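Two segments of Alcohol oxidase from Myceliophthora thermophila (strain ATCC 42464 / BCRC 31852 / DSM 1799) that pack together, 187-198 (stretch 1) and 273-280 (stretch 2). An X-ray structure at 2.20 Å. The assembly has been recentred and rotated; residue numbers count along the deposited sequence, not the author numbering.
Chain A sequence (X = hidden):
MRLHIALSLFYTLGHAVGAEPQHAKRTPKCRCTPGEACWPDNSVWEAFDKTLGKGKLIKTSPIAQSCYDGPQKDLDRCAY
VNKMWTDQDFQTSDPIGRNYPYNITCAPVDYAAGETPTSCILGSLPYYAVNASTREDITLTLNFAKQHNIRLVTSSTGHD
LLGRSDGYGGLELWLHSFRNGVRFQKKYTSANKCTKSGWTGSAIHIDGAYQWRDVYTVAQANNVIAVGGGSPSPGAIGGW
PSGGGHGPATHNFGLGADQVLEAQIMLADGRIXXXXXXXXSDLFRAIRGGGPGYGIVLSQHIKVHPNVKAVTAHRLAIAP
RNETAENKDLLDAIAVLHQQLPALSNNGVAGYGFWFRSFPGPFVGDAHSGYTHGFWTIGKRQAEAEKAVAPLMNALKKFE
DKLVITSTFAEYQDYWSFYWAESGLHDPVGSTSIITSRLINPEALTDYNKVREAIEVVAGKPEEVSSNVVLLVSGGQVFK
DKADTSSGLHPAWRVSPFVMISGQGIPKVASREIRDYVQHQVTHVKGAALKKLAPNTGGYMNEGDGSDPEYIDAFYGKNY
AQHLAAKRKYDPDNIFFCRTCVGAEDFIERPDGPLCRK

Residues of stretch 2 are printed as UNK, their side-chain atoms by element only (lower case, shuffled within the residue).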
# COMPACT_ATOMS: atom_id res chain seq x y z
N LYS A 187 -23.02 -1.31 18.21
CA LYS A 187 -23.89 -1.35 17.04
C LYS A 187 -23.57 -0.11 16.22
O LYS A 187 -23.56 1.00 16.74
CB LYS A 187 -25.36 -1.38 17.48
CG LYS A 187 -25.83 -2.59 18.31
CD LYS A 187 -27.21 -2.26 18.89
CE LYS A 187 -27.85 -3.39 19.69
NZ LYS A 187 -27.83 -4.71 19.01
N TYR A 188 -23.23 -0.30 14.95
CA TYR A 188 -22.95 0.84 14.06
C TYR A 188 -24.03 1.91 14.14
O TYR A 188 -25.21 1.62 13.93
CB TYR A 188 -22.85 0.33 12.63
CG TYR A 188 -22.85 1.36 11.53
CD1 TYR A 188 -22.02 2.48 11.55
CD2 TYR A 188 -23.68 1.19 10.42
CE1 TYR A 188 -22.02 3.40 10.52
CE2 TYR A 188 -23.68 2.10 9.38
CZ TYR A 188 -22.87 3.19 9.42
OH TYR A 188 -22.92 4.08 8.37
N THR A 189 -23.59 3.15 14.39
CA THR A 189 -24.45 4.33 14.50
C THR A 189 -23.91 5.37 13.52
O THR A 189 -22.80 5.86 13.66
CB THR A 189 -24.45 4.90 15.93
OG1 THR A 189 -24.80 3.86 16.82
CG2 THR A 189 -25.47 6.05 16.08
N SER A 190 -24.72 5.66 12.50
CA SER A 190 -24.33 6.50 11.39
C SER A 190 -24.59 7.97 11.73
O SER A 190 -25.60 8.31 12.34
CB SER A 190 -25.10 6.11 10.12
OG SER A 190 -25.00 7.12 9.13
N ALA A 191 -23.68 8.83 11.25
CA ALA A 191 -23.81 10.27 11.36
C ALA A 191 -25.08 10.83 10.75
O ALA A 191 -25.56 11.87 11.21
CB ALA A 191 -22.58 10.94 10.74
N ASN A 192 -25.63 10.19 9.72
CA ASN A 192 -26.92 10.62 9.11
C ASN A 192 -28.02 9.58 9.23
O ASN A 192 -29.01 9.64 8.51
CB ASN A 192 -26.72 11.05 7.64
CG ASN A 192 -26.18 9.92 6.75
OD1 ASN A 192 -26.19 8.74 7.13
ND2 ASN A 192 -25.68 10.29 5.56
N LYS A 193 -27.84 8.64 10.16
CA LYS A 193 -28.78 7.53 10.43
C LYS A 193 -29.12 6.63 9.25
O LYS A 193 -30.20 6.04 9.18
CB LYS A 193 -30.04 8.05 11.13
CG LYS A 193 -29.78 8.78 12.45
CD LYS A 193 -29.08 7.86 13.48
CE LYS A 193 -28.52 8.63 14.68
NZ LYS A 193 -29.45 9.66 15.21
N CYS A 194 -28.15 6.47 8.36
CA CYS A 194 -28.33 5.65 7.18
C CYS A 194 -28.45 4.17 7.54
O CYS A 194 -27.63 3.65 8.33
CB CYS A 194 -27.16 5.85 6.21
SG CYS A 194 -27.39 5.10 4.60
N THR A 195 -29.48 3.53 6.96
CA THR A 195 -29.77 2.11 7.18
C THR A 195 -29.45 1.24 5.97
O THR A 195 -29.46 -0.03 6.05
CB THR A 195 -31.24 1.93 7.59
OG1 THR A 195 -32.08 2.83 6.85
CG2 THR A 195 -31.41 2.24 9.09
N LYS A 196 -29.10 1.89 4.86
CA LYS A 196 -28.93 1.20 3.59
C LYS A 196 -27.66 0.36 3.47
O LYS A 196 -27.56 -0.42 2.52
CB LYS A 196 -28.95 2.23 2.45
CG LYS A 196 -30.29 2.82 2.14
CD LYS A 196 -31.21 3.22 3.28
CE LYS A 196 -32.23 4.17 2.72
NZ LYS A 196 -33.17 4.63 3.79
N SER A 197 -26.71 0.49 4.41
CA SER A 197 -25.62 -0.49 4.48
C SER A 197 -26.10 -1.89 4.78
O SER A 197 -25.41 -2.86 4.41
CB SER A 197 -24.61 -0.11 5.56
OG SER A 197 -25.17 -0.29 6.85
N GLY A 198 -27.22 -1.99 5.51
CA GLY A 198 -27.74 -3.28 5.96
C GLY A 198 -26.93 -3.85 7.12
O GLY A 198 -27.12 -5.01 7.50
N UNK A 273 -18.53 17.06 4.22
CA UNK A 273 -19.72 16.28 3.87
C UNK A 273 -19.64 14.84 4.40
O UNK A 273 -18.54 14.29 4.58
c UNK A 273 -20.23 17.62 1.78
c UNK A 273 -18.87 15.51 1.60
c UNK A 273 -19.99 16.22 2.36
N UNK A 274 -20.82 14.24 4.60
CA UNK A 274 -20.92 12.81 4.86
C UNK A 274 -20.97 12.08 3.53
O UNK A 274 -21.65 12.51 2.59
o UNK A 274 -22.01 13.14 6.98
c UNK A 274 -22.35 11.02 5.95
c UNK A 274 -22.17 12.50 5.71
N UNK A 275 -20.21 10.99 3.45
CA UNK A 275 -20.26 10.09 2.30
C UNK A 275 -20.60 8.69 2.80
O UNK A 275 -19.82 8.08 3.53
c UNK A 275 -18.93 10.07 1.56
N UNK A 276 -21.78 8.22 2.41
CA UNK A 276 -22.20 6.86 2.71
C UNK A 276 -23.29 6.40 1.73
O UNK A 276 -23.51 7.04 0.68
o UNK A 276 -24.61 7.87 3.84
c UNK A 276 -22.55 6.69 4.22
n UNK A 276 -24.05 7.43 5.97
c UNK A 276 -23.83 7.38 4.65
N UNK A 277 -23.99 5.32 2.07
CA UNK A 277 -24.97 4.72 1.18
C UNK A 277 -26.14 5.66 0.89
O UNK A 277 -26.75 5.58 -0.18
c UNK A 277 -24.39 2.40 2.08
n UNK A 277 -22.91 0.77 2.14
c UNK A 277 -25.48 3.37 1.76
n UNK A 277 -23.55 2.54 3.17
c UNK A 277 -23.99 1.27 1.44
c UNK A 277 -22.66 1.56 3.18
N UNK A 278 -26.42 6.58 1.83
CA UNK A 278 -27.53 7.51 1.75
C UNK A 278 -27.16 8.89 1.26
O UNK A 278 -28.04 9.67 0.93
s UNK A 278 -28.92 6.15 3.75
c UNK A 278 -28.17 7.66 3.14
N UNK A 279 -25.88 9.23 1.26
CA UNK A 279 -25.48 10.62 1.01
C UNK A 279 -24.16 10.68 0.25
O UNK A 279 -23.20 10.01 0.59
o UNK A 279 -25.10 14.83 3.56
c UNK A 279 -25.46 13.62 3.51
c UNK A 279 -25.42 11.37 2.33
c UNK A 279 -25.39 12.88 2.16
o UNK A 279 -25.77 12.98 4.55
N UNK A 280 -24.15 11.47 -0.80
CA UNK A 280 -23.03 11.55 -1.73
C UNK A 280 -22.49 10.16 -2.07
O UNK A 280 -21.29 9.90 -1.97
c UNK A 280 -21.94 12.47 -1.17
c UNK A 280 -22.47 13.90 -0.87
o UNK A 280 -22.39 14.38 0.25
n UNK A 280 -22.98 14.58 -1.90
O HOH W 1 -24.43 3.56 5.62

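Position 273 carries three side-chain carbons, one of which bears the other two; they are out of reach of stretch 1. A fork of this kind directly on the backbone is valine, Val273. It lies in a strand that begins earlier in the chain.

Position 274 has a carbon carrying one oxygen and one carbon; the carbon arm meets the Asn192 amide. The branch at CB with unlike arms defines threonine, Thr274. Its methyl CG2 lies 3.4 Å from Asn192 ND2, and its OG1 is 4.4 Å from Ala191 CB; that hydroxyl is hydrogen-bonded elsewhere in the structure.

Position 275 shows a single side-chain carbon, touching nothing on stretch 1, hence alanine, Ala275. Its CA-to-CB bond points away from stretch 1, whereas those of the positions before and after it point toward it.

Position 276 has two carbons, the second carrying one oxygen and one nitrogen, both facing the Asn192 amide. The composition is that of a short carboxamide, so the residue is asparagine, Asn276. The hydrogen bonds fix the orientation of the amide: Asn276 ND2 donates to Asn192 OD1 at 2.8 Å (172°), and Asn192 ND2 donates back to Asn276 OD1 at 3.2 Å (170°). Two near-linear bonds between paired amides require this complementary arrangement.

At position 277 a single carbon, against Lys196, leads to a five-membered ring of three carbons and two nitrogens, against Ser197. This is an imidazole, so the residue is His277. Ser197 CB sits over one ring face, 3.8 Å from the centroid and 25° off the normal, a CH-pi contact. At the base of the side chain, His277 CB packs 3.7 Å from Lys196 CB. A water bridges the stretches at the ring, 2.8 Å from His277 ND1 and 3.2 Å from Tyr188 OH, to which it donates.

Position 278 has one carbon followed by sulfur, and the sulfur lies 2.0 Å from Cys194 SG. That is a covalent S-S distance, so the residue is cysteine, Cys278, in a disulfide with a chi3 of 80°. Lys196 CD approaches its SG to 3.7 Å, although the end of that lysine leads away.

Position 279 has three carbons, the third carrying two oxygens, one meeting the Asn192 amide: a carboxylate two methylenes from CA, glutamate, Glu279. With chi1 and chi2 both t, the chain extends until OE1 accepts a hydrogen bond from Asn192 ND2 at 2.9 Å (172°).

Position 280 again has two carbons, the second with one oxygen and one nitrogen, and makes no contact with stretch 1; it is asparagine, Asn280. It occupies the N-cap position before a helix without a side-chain capping bond.

The contact, burying 446 Å² in all, combines a covalent link with a polar network. The disulfide ties Cys194 to Cys278, while Asn192, in the Ser190 to Lys193 type I turn, pairs with Asn276 and also reaches Glu279. Backbone bonds Asn276 N to Glu279 O (2.9 Å) and Glu279 N to Asn276 O (3.3 Å) link the two residues that Asn192 engages, and His277 adds its packing against Lys196 and Ser197.

Stretch 2, residues 273-280: VTANHCEN
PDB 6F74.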